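PDB 2AHR: putative pyrroline carboxylate reductase from Streptococcus pyogenes, which probably catalyses the NAD(P)H-dependent reduction of 1-pyrroline-5-carboxylate to L-proline, the last step of proline biosynthesis. Local coordinates for residues L36-S39 with K40-E44; I9-K13 with M14-I18. All blocks are in the same frame, centred on the assembly; numbering follows the deposited sequence.

How the contacts relate
Both contacts belong to the Rossmann-type NADP-binding part of the chain and hold the same NADP molecule at different places. Contact 2 (9-18) is the glycine-rich turn and the start of the first helix; it binds the pyrophosphate and touches the nicotinamide ring. Contact 1 (36-44) follows later in the chain and reaches the 2'-phosphate on the adenosine ribose through Arg38. The centres of contact 1 and contact 2 lie about 13 Å apart. They also meet directly: Ile42 CD1 of contact 1 packs on Val11 CG1 of contact 2 at 3.7 Å. The helix that contacts the 2'-phosphate is thus packed against the turn that holds the pyrophosphate.

Contact 1: residues L36-S39 with K40-E44; sequences LERS and KEIAE. With NAP (NADP nicotinamide-adenine-dinucleotide phosphate), chain S.
Residues 36-39 and 40-44 form consecutive turns of helix 36-46, and the backbone joins them by regular i to i+4 hydrogen bonds. Lys40 N donates to Leu36 O at 3.1 Å in an almost straight bond (176°). The next three bonds, from Glu41 N, Ile42 N and Ala43 N to Glu37 O, Arg38 O and Ser39 O, are more bent.

The side chain of Arg38 joins both segments to the cofactor. Its chain bends at chi2 and chi3 (chi3 -49°), which brings the guanidinium back over the next turn. There Arg38 NH2 makes a salt bridge to Glu41 OE2 at 3.2 Å. The carboxylate oxygen lies at the guanidinium edge, but the two planes are nearly perpendicular (83°). Arg38 NH1 rests on Ile42 CG2 at 3.3 Å. Arg38 NE makes a weak hydrogen bond, 2.9 Å long, to O1X of the NADP 2'-phosphate. Arg38 therefore ties the helix to the group that distinguishes NADP from NAD, and Ser34 OG is also bonded to the cofactor. On another side of the helix the extended Lys40 chain lies against Leu36, with Lys40 CE 3.8 Å from Leu36 CG.

Ser39 OG turns back to Ser35 O and Gly33 N, bonding the helix to the loop before it. Ile42 and Ala43 pack on Ile31 of strand 28-32, and Lys40 and Ala43 touch Tyr50 in the loop that follows the helix.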
ATOM      1  N   LEU E  36      -1.972  30.635  42.148  1.00 66.37           N
ATOM      2  CA  LEU E  36      -3.005  31.342  42.913  1.00 66.92           C
ATOM      3  C   LEU E  36      -3.829  32.268  42.019  1.00 67.22           C
ATOM      4  O   LEU E  36      -5.050  32.372  42.174  1.00 67.15           O
ATOM      5  CB  LEU E  36      -2.386  32.130  44.068  1.00 66.79           C
ATOM      6  CG  LEU E  36      -3.355  32.851  45.009  1.00 67.13           C
ATOM      7  CD1 LEU E  36      -4.269  31.878  45.759  1.00 66.56           C
ATOM      8  CD2 LEU E  36      -2.577  33.742  45.971  1.00 67.36           C
ATOM      9  N   GLU E  37      -3.152  32.924  41.080  1.00 67.82           N
ATOM     10  CA  GLU E  37      -3.812  33.759  40.079  1.00 68.63           C
ATOM     11  C   GLU E  37      -4.846  32.954  39.271  1.00 68.50           C
ATOM     12  O   GLU E  37      -5.984  33.396  39.093  1.00 68.60           O
ATOM     13  CB  GLU E  37      -2.768  34.397  39.155  1.00 68.94           C
ATOM     14  CG  GLU E  37      -3.278  35.580  38.346  1.00 70.99           C
ATOM     15  CD  GLU E  37      -2.166  36.298  37.589  1.00 73.95           C
ATOM     16  OE1 GLU E  37      -1.319  36.965  38.235  1.00 74.65           O
ATOM     17  OE2 GLU E  37      -2.149  36.203  36.340  1.00 74.85           O
ATOM     18  N   ARG E  38      -4.435  31.771  38.807  1.00 68.31           N
ATOM     19  CA  ARG E  38      -5.304  30.844  38.079  1.00 67.95           C
ATOM     20  C   ARG E  38      -6.456  30.302  38.927  1.00 67.72           C
ATOM     21  O   ARG E  38      -7.556  30.129  38.422  1.00 67.53           O
ATOM     22  CB  ARG E  38      -4.487  29.673  37.511  1.00 68.03           C
ATOM     23  CG  ARG E  38      -3.595  30.016  36.310  1.00 68.11           C
ATOM     24  CD  ARG E  38      -4.411  30.286  35.059  1.00 68.28           C
ATOM     25  NE  ARG E  38      -5.392  29.227  34.832  1.00 68.63           N
ATOM     26  CZ  ARG E  38      -6.557  29.391  34.210  1.00 68.21           C
ATOM     27  NH1 ARG E  38      -7.374  28.358  34.062  1.00 67.57           N
ATOM     28  NH2 ARG E  38      -6.911  30.583  33.740  1.00 67.73           N
ATOM     29  N   SER E  39      -6.193  30.039  40.206  1.00 67.86           N
ATOM     30  CA  SER E  39      -7.200  29.501  41.133  1.00 68.19           C
ATOM     31  C   SER E  39      -8.374  30.465  41.324  1.00 68.56           C
ATOM     32  O   SER E  39      -9.534  30.082  41.131  1.00 68.54           O
ATOM     33  CB  SER E  39      -6.583  29.167  42.497  1.00 68.05           C
ATOM     34  OG  SER E  39      -5.328  28.524  42.368  1.00 67.87           O
ATOM     35  N   LYS E  40      -8.057  31.710  41.698  1.00 68.76           N
ATOM     36  CA  LYS E  40      -9.045  32.789  41.828  1.00 68.77           C
ATOM     37  C   LYS E  40      -9.879  32.879  40.558  1.00 68.61           C
ATOM     38  O   LYS E  40     -11.104  32.908  40.611  1.00 68.43           O
ATOM     39  CB  LYS E  40      -8.349  34.138  42.085  1.00 68.88           C
ATOM     40  CG  LYS E  40      -7.421  34.150  43.296  1.00 69.54           C
ATOM     41  CD  LYS E  40      -6.798  35.522  43.567  1.00 70.23           C
ATOM     42  CE  LYS E  40      -6.091  35.524  44.932  1.00 70.70           C
ATOM     43  NZ  LYS E  40      -5.488  36.828  45.323  1.00 70.79           N
ATOM     44  N   GLU E  41      -9.180  32.895  39.427  1.00 68.74           N
ATOM     45  CA  GLU E  41      -9.763  33.032  38.096  1.00 69.05           C
ATOM     46  C   GLU E  41     -10.765  31.933  37.736  1.00 68.83           C
ATOM     47  O   GLU E  41     -11.794  32.224  37.131  1.00 68.72           O
ATOM     48  CB  GLU E  41      -8.641  33.065  37.061  1.00 69.32           C
ATOM     49  CG  GLU E  41      -9.003  33.696  35.733  1.00 70.88           C
ATOM     50  CD  GLU E  41      -7.872  33.589  34.718  1.00 73.42           C
ATOM     51  OE1 GLU E  41      -6.678  33.614  35.118  1.00 73.78           O
ATOM     52  OE2 GLU E  41      -8.183  33.475  33.511  1.00 74.18           O
ATOM     53  N   ILE E  42     -10.471  30.681  38.092  1.00 68.48           N
ATOM     54  CA  ILE E  42     -11.417  29.595  37.806  1.00 68.25           C
ATOM     55  C   ILE E  42     -12.483  29.450  38.894  1.00 67.90           C
ATOM     56  O   ILE E  42     -13.605  29.031  38.603  1.00 67.95           O
ATOM     57  CB  ILE E  42     -10.729  28.222  37.440  1.00 68.16           C
ATOM     58  CG1 ILE E  42     -10.414  27.382  38.676  1.00 68.31           C
ATOM     59  CG2 ILE E  42      -9.494  28.423  36.565  1.00 68.21           C
ATOM     60  CD1 ILE E  42     -11.495  26.375  38.997  1.00 68.04           C
ATOM     61  N   ALA E  43     -12.132  29.797  40.134  1.00 67.69           N
ATOM     62  CA  ALA E  43     -13.099  29.878  41.234  1.00 67.84           C
ATOM     63  C   ALA E  43     -14.150  30.947  40.924  1.00 68.09           C
ATOM     64  O   ALA E  43     -15.328  30.800  41.265  1.00 67.93           O
ATOM     65  CB  ALA E  43     -12.396  30.199  42.534  1.00 67.78           C
ATOM     66  N   GLU E  44     -13.694  32.021  40.281  1.00 68.23           N
ATOM     67  CA  GLU E  44     -14.560  33.028  39.686  1.00 68.66           C
ATOM     68  C   GLU E  44     -15.560  32.353  38.746  1.00 68.46           C
ATOM     69  O   GLU E  44     -16.769  32.446  38.954  1.00 68.34           O
ATOM     70  CB  GLU E  44     -13.705  34.044  38.913  1.00 68.85           C
ATOM     71  CG  GLU E  44     -14.468  35.151  38.203  1.00 70.03           C
ATOM     72  CD  GLU E  44     -14.516  36.437  39.005  1.00 72.12           C
ATOM     73  OE1 GLU E  44     -15.071  37.436  38.488  1.00 72.50           O
ATOM     74  OE2 GLU E  44     -13.997  36.455  40.148  1.00 72.63           O
TER
HETATM   75  PA  NAP S1504      -6.122  19.747  31.021  1.00 71.82           P
HETATM   76  O1A NAP S1504      -4.847  20.141  30.360  1.00 70.64           O
HETATM   77  O2A NAP S1504      -7.287  20.310  30.279  1.00 71.30           O
HETATM   78  O5B NAP S1504      -6.175  20.179  32.579  1.00 71.91           O
HETATM   79  C5B NAP S1504      -5.047  20.125  33.423  1.00 74.73           C
HETATM   80  C4B NAP S1504      -5.125  21.316  34.374  1.00 76.90           C
HETATM   81  O4B NAP S1504      -4.203  21.200  35.444  1.00 77.46           O
HETATM   82  C3B NAP S1504      -4.833  22.627  33.646  1.00 77.49           C
HETATM   83  O3B NAP S1504      -5.964  23.461  33.773  1.00 77.05           O
HETATM   84  C2B NAP S1504      -3.613  23.215  34.340  1.00 78.55           C
HETATM   85  O2B NAP S1504      -3.704  24.602  34.625  1.00 80.39           O
HETATM   86  C1B NAP S1504      -3.622  22.475  35.671  1.00 78.30           C
HETATM   87  N9A NAP S1504      -2.272  22.452  36.287  1.00 78.43           N
HETATM   88  C8A NAP S1504      -1.052  22.497  35.650  1.00 78.32           C
HETATM   89  N7A NAP S1504      -0.076  22.475  36.592  1.00 78.70           N
HETATM   90  C5A NAP S1504      -0.652  22.424  37.820  1.00 78.29           C
HETATM   91  C6A NAP S1504      -0.119  22.402  39.109  1.00 78.02           C
HETATM   92  N6A NAP S1504       1.067  22.975  39.307  1.00 78.66           N
HETATM   93  N1A NAP S1504      -0.983  22.349  40.185  1.00 77.76           N
HETATM   94  C2A NAP S1504      -2.354  22.344  39.992  1.00 77.27           C
HETATM   95  N3A NAP S1504      -2.869  22.380  38.712  1.00 76.85           N
HETATM   96  C4A NAP S1504      -2.034  22.417  37.641  1.00 77.94           C
HETATM   97  O3  NAP S1504      -6.185  18.131  31.148  1.00 69.77           O
HETATM   98  PN  NAP S1504      -7.562  17.281  31.244  1.00 68.69           P
HETATM   99  O1N NAP S1504      -7.938  16.903  29.851  1.00 69.47           O
HETATM  100  O2N NAP S1504      -8.568  17.961  32.103  1.00 67.83           O
HETATM  101  O5D NAP S1504      -7.045  15.949  31.999  1.00 66.01           O
HETATM  102  C5D NAP S1504      -6.850  15.919  33.395  1.00 62.62           C
HETATM  103  C4D NAP S1504      -6.849  14.474  33.891  1.00 60.42           C
HETATM  104  O4D NAP S1504      -8.047  13.805  33.546  1.00 58.44           O
HETATM  105  C3D NAP S1504      -5.703  13.675  33.280  1.00 59.85           C
HETATM  106  O3D NAP S1504      -5.045  13.010  34.332  1.00 60.11           O
HETATM  107  C2D NAP S1504      -6.340  12.675  32.323  1.00 58.23           C
HETATM  108  O2D NAP S1504      -5.612  11.452  32.328  1.00 55.05           O
HETATM  109  C1D NAP S1504      -7.779  12.576  32.872  1.00 57.31           C
HETATM  110  N1N NAP S1504      -8.861  12.347  31.878  1.00 55.30           N
HETATM  111  C2N NAP S1504      -9.143  13.274  30.894  1.00 53.27           C
HETATM  112  C3N NAP S1504     -10.187  13.049  29.992  1.00 51.06           C
HETATM  113  C7N NAP S1504     -10.594  14.093  28.993  1.00 49.66           C
HETATM  114  O7N NAP S1504     -11.705  13.796  28.179  1.00 49.98           O
HETATM  115  N7N NAP S1504      -9.925  15.250  28.900  1.00 47.53           N
HETATM  116  C4N NAP S1504     -10.951  11.880  30.095  1.00 51.37           C
HETATM  117  C5N NAP S1504     -10.673  10.955  31.092  1.00 50.58           C
HETATM  118  C6N NAP S1504      -9.624  11.207  31.978  1.00 54.38           C
HETATM  119  P2B NAP S1504      -3.524  25.776  33.525  1.00 81.61           P
HETATM  120  O1X NAP S1504      -3.459  27.099  34.269  1.00 81.45           O
HETATM  121  O2X NAP S1504      -2.229  25.569  32.774  1.00 81.93           O
HETATM  122  O3X NAP S1504      -4.694  25.781  32.555  1.00 80.71           O

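Contact 2: residues I9-K13 with M14-I18; sequences IGVGK and MASAI. With NAP (NADP nicotinamide-adenine-dinucleotide phosphate), chain S.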
ATOM      1  N   ILE E   9      -7.546  19.401  43.325  1.00 51.33           N
ATOM      2  CA  ILE E   9      -6.259  19.955  42.930  1.00 51.40           C
ATOM      3  C   ILE E   9      -6.076  19.803  41.418  1.00 51.66           C
ATOM      4  O   ILE E   9      -6.031  18.682  40.892  1.00 51.47           O
ATOM      5  CB  ILE E   9      -5.089  19.296  43.708  1.00 51.76           C
ATOM      6  CG1 ILE E   9      -5.216  19.577  45.216  1.00 51.36           C
ATOM      7  CG2 ILE E   9      -3.741  19.783  43.175  1.00 51.53           C
ATOM      8  CD1 ILE E   9      -4.273  18.754  46.084  1.00 52.57           C
ATOM      9  N   GLY E  10      -5.963  20.941  40.734  1.00 51.35           N
ATOM     10  CA  GLY E  10      -5.952  20.981  39.276  1.00 51.45           C
ATOM     11  C   GLY E  10      -7.354  20.872  38.703  1.00 51.31           C
ATOM     12  O   GLY E  10      -8.022  19.850  38.861  1.00 51.87           O
ATOM     13  N   VAL E  11      -7.805  21.934  38.048  1.00 51.24           N
ATOM     14  CA  VAL E  11      -9.156  21.976  37.487  1.00 50.39           C
ATOM     15  C   VAL E  11      -9.100  22.406  36.030  1.00 50.24           C
ATOM     16  O   VAL E  11      -9.145  23.594  35.691  1.00 49.77           O
ATOM     17  CB  VAL E  11     -10.111  22.886  38.311  1.00 50.24           C
ATOM     18  CG1 VAL E  11     -11.521  22.861  37.730  1.00 49.38           C
ATOM     19  CG2 VAL E  11     -10.140  22.451  39.765  1.00 49.61           C
ATOM     20  N   GLY E  12      -8.972  21.411  35.165  1.00 50.35           N
ATOM     21  CA  GLY E  12      -9.020  21.640  33.732  1.00 50.36           C
ATOM     22  C   GLY E  12     -10.367  21.189  33.209  1.00 50.41           C
ATOM     23  O   GLY E  12     -11.357  21.186  33.938  1.00 49.88           O
ATOM     24  N   LYS E  13     -10.378  20.754  31.953  1.00 50.63           N
ATOM     25  CA  LYS E  13     -11.610  20.377  31.286  1.00 50.94           C
ATOM     26  C   LYS E  13     -12.318  19.197  31.961  1.00 49.97           C
ATOM     27  O   LYS E  13     -13.516  19.281  32.251  1.00 49.59           O
ATOM     28  CB  LYS E  13     -11.342  20.131  29.797  1.00 51.74           C
ATOM     29  CG  LYS E  13     -10.674  21.351  29.136  1.00 53.93           C
ATOM     30  CD  LYS E  13     -10.900  21.418  27.631  1.00 57.40           C
ATOM     31  CE  LYS E  13     -10.918  22.872  27.123  1.00 57.48           C
ATOM     32  NZ  LYS E  13     -12.252  23.493  27.360  1.00 57.69           N
HETATM   33  N   MSE E  14     -11.575  18.129  32.260  1.00 48.74           N
HETATM   34  CA  MSE E  14     -12.196  16.928  32.844  1.00 47.33           C
HETATM   35  C   MSE E  14     -12.715  17.200  34.275  1.00 47.66           C
HETATM   36  O   MSE E  14     -13.878  16.899  34.597  1.00 47.54           O
HETATM   37  CB  MSE E  14     -11.247  15.725  32.756  1.00 46.41           C
HETATM   38  CG  MSE E  14     -11.896  14.335  32.924  1.00 42.44           C
HETATM   39 SE   MSE E  14     -13.363  13.925  31.965  1.00 32.04          SE
HETATM   40  CE  MSE E  14     -14.586  14.112  33.254  1.00 33.90           C
ATOM     41  N   ALA E  15     -11.886  17.824  35.108  1.00 47.71           N
ATOM     42  CA  ALA E  15     -12.308  18.179  36.475  1.00 47.91           C
ATOM     43  C   ALA E  15     -13.464  19.192  36.494  1.00 48.37           C
ATOM     44  O   ALA E  15     -14.395  19.061  37.300  1.00 48.14           O
ATOM     45  CB  ALA E  15     -11.128  18.672  37.299  1.00 47.60           C
ATOM     46  N   SER E  16     -13.415  20.187  35.608  1.00 48.77           N
ATOM     47  CA  SER E  16     -14.538  21.125  35.470  1.00 50.05           C
ATOM     48  C   SER E  16     -15.848  20.384  35.183  1.00 50.59           C
ATOM     49  O   SER E  16     -16.866  20.652  35.821  1.00 51.12           O
ATOM     50  CB  SER E  16     -14.277  22.175  34.384  1.00 50.00           C
ATOM     51  OG  SER E  16     -13.087  22.910  34.655  1.00 50.62           O
ATOM     52  N   ALA E  17     -15.816  19.451  34.232  1.00 50.86           N
ATOM     53  CA  ALA E  17     -16.981  18.608  33.937  1.00 51.44           C
ATOM     54  C   ALA E  17     -17.574  17.892  35.163  1.00 51.64           C
ATOM     55  O   ALA E  17     -18.787  17.891  35.327  1.00 52.58           O
ATOM     56  CB  ALA E  17     -16.662  17.609  32.818  1.00 51.58           C
ATOM     57  N   ILE E  18     -16.752  17.299  36.032  1.00 51.58           N
ATOM     58  CA  ILE E  18     -17.319  16.582  37.190  1.00 51.55           C
ATOM     59  C   ILE E  18     -17.828  17.495  38.330  1.00 51.96           C
ATOM     60  O   ILE E  18     -18.588  17.044  39.183  1.00 51.25           O
ATOM     61  CB  ILE E  18     -16.401  15.466  37.766  1.00 51.79           C
ATOM     62  CG1 ILE E  18     -15.291  16.045  38.627  1.00 51.25           C
ATOM     63  CG2 ILE E  18     -15.857  14.528  36.663  1.00 50.71           C
ATOM     64  CD1 ILE E  18     -14.784  15.061  39.627  1.00 52.44           C
TER
HETATM   65  PA  NAP S1504      -6.122  19.747  31.021  1.00 71.82           P
HETATM   66  O1A NAP S1504      -4.847  20.141  30.360  1.00 70.64           O
HETATM   67  O2A NAP S1504      -7.287  20.310  30.279  1.00 71.30           O
HETATM   68  O5B NAP S1504      -6.175  20.179  32.579  1.00 71.91           O
HETATM   69  C5B NAP S1504      -5.047  20.125  33.423  1.00 74.73           C
HETATM   70  C4B NAP S1504      -5.125  21.316  34.374  1.00 76.90           C
HETATM   71  O4B NAP S1504      -4.203  21.200  35.444  1.00 77.46           O
HETATM   72  C3B NAP S1504      -4.833  22.627  33.646  1.00 77.49           C
HETATM   73  O3B NAP S1504      -5.964  23.461  33.773  1.00 77.05           O
HETATM   74  C2B NAP S1504      -3.613  23.215  34.340  1.00 78.55           C
HETATM   75  O2B NAP S1504      -3.704  24.602  34.625  1.00 80.39           O
HETATM   76  C1B NAP S1504      -3.622  22.475  35.671  1.00 78.30           C
HETATM   77  N9A NAP S1504      -2.272  22.452  36.287  1.00 78.43           N
HETATM   78  C8A NAP S1504      -1.052  22.497  35.650  1.00 78.32           C
HETATM   79  N7A NAP S1504      -0.076  22.475  36.592  1.00 78.70           N
HETATM   80  C5A NAP S1504      -0.652  22.424  37.820  1.00 78.29           C
HETATM   81  C6A NAP S1504      -0.119  22.402  39.109  1.00 78.02           C
HETATM   82  N6A NAP S1504       1.067  22.975  39.307  1.00 78.66           N
HETATM   83  N1A NAP S1504      -0.983  22.349  40.185  1.00 77.76           N
HETATM   84  C2A NAP S1504      -2.354  22.344  39.992  1.00 77.27           C
HETATM   85  N3A NAP S1504      -2.869  22.380  38.712  1.00 76.85           N
HETATM   86  C4A NAP S1504      -2.034  22.417  37.641  1.00 77.94           C
HETATM   87  O3  NAP S1504      -6.185  18.131  31.148  1.00 69.77           O
HETATM   88  PN  NAP S1504      -7.562  17.281  31.244  1.00 68.69           P
HETATM   89  O1N NAP S1504      -7.938  16.903  29.851  1.00 69.47           O
HETATM   90  O2N NAP S1504      -8.568  17.961  32.103  1.00 67.83           O
HETATM   91  O5D NAP S1504      -7.045  15.949  31.999  1.00 66.01           O
HETATM   92  C5D NAP S1504      -6.850  15.919  33.395  1.00 62.62           C
HETATM   93  C4D NAP S1504      -6.849  14.474  33.891  1.00 60.42           C
HETATM   94  O4D NAP S1504      -8.047  13.805  33.546  1.00 58.44           O
HETATM   95  C3D NAP S1504      -5.703  13.675  33.280  1.00 59.85           C
HETATM   96  O3D NAP S1504      -5.045  13.010  34.332  1.00 60.11           O
HETATM   97  C2D NAP S1504      -6.340  12.675  32.323  1.00 58.23           C
HETATM   98  O2D NAP S1504      -5.612  11.452  32.328  1.00 55.05           O
HETATM   99  C1D NAP S1504      -7.779  12.576  32.872  1.00 57.31           C
HETATM  100  N1N NAP S1504      -8.861  12.347  31.878  1.00 55.30           N
HETATM  101  C2N NAP S1504      -9.143  13.274  30.894  1.00 53.27           C
HETATM  102  C3N NAP S1504     -10.187  13.049  29.992  1.00 51.06           C
HETATM  103  C7N NAP S1504     -10.594  14.093  28.993  1.00 49.66           C
HETATM  104  O7N NAP S1504     -11.705  13.796  28.179  1.00 49.98           O
HETATM  105  N7N NAP S1504      -9.925  15.250  28.900  1.00 47.53           N
HETATM  106  C4N NAP S1504     -10.951  11.880  30.095  1.00 51.37           C
HETATM  107  C5N NAP S1504     -10.673  10.955  31.092  1.00 50.58           C
HETATM  108  C6N NAP S1504      -9.624  11.207  31.978  1.00 54.38           C
HETATM  109  P2B NAP S1504      -3.524  25.776  33.525  1.00 81.61           P
HETATM  110  O1X NAP S1504      -3.459  27.099  34.269  1.00 81.45           O
HETATM  111  O2X NAP S1504      -2.229  25.569  32.774  1.00 81.93           O
HETATM  112  O3X NAP S1504      -4.694  25.781  32.555  1.00 80.71           O
HETATM  113  O   HOH W   1      -8.787  18.591  34.847  1.00 49.72           O
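The glycine-rich turn of the Rossmann fold links strand 5-9 to helix 13-22 here, with Gly10, Gly12 and Ala15 fitting the GxGxxA pattern. Ala15 CB points into the turn and sits 3.7 Å from Gly10 O and 3.9 Å from Val11 CA. Gly12 is the N-cap. Gly12 CA lies 3.4 Å from NADP O5B, so the bare backbone lies close against the cofactor.

Gly12 O receives two donors from Ser16. Ser16 N bonds Gly12 O at 2.8 Å. Ser16 OG bonds Gly12 O at 2.5 Å, which is short, from above the carbonyl plane. Ser16 OG lies beside its own backbone N (chi1 -58°), which turns it back to this carbonyl. Val11 CG1 packs against the same hydroxyl. One residue on, Ala17 N donates to Lys13 O.

Met14 N gives a straight hydrogen bond (168°) to the NADP pyrophosphate oxygen O2N at 3.0 Å. A water bridges the same oxygen to Gly12 N and Ala15 N. Met14 is a selenomethionine in this crystal. Met14 CG lies 3.6 Å from NADP C3N, and the bend at chi2 carries SE on toward C4N of the nicotinamide. On the subunit boundary, Lys13 packs on Ala221 of the second subunit.

Backbone N-H groups at the first turn thus take up the phosphate oxygen, directly and through water. The positive end of the helix dipole would add to the attraction for this anionic group.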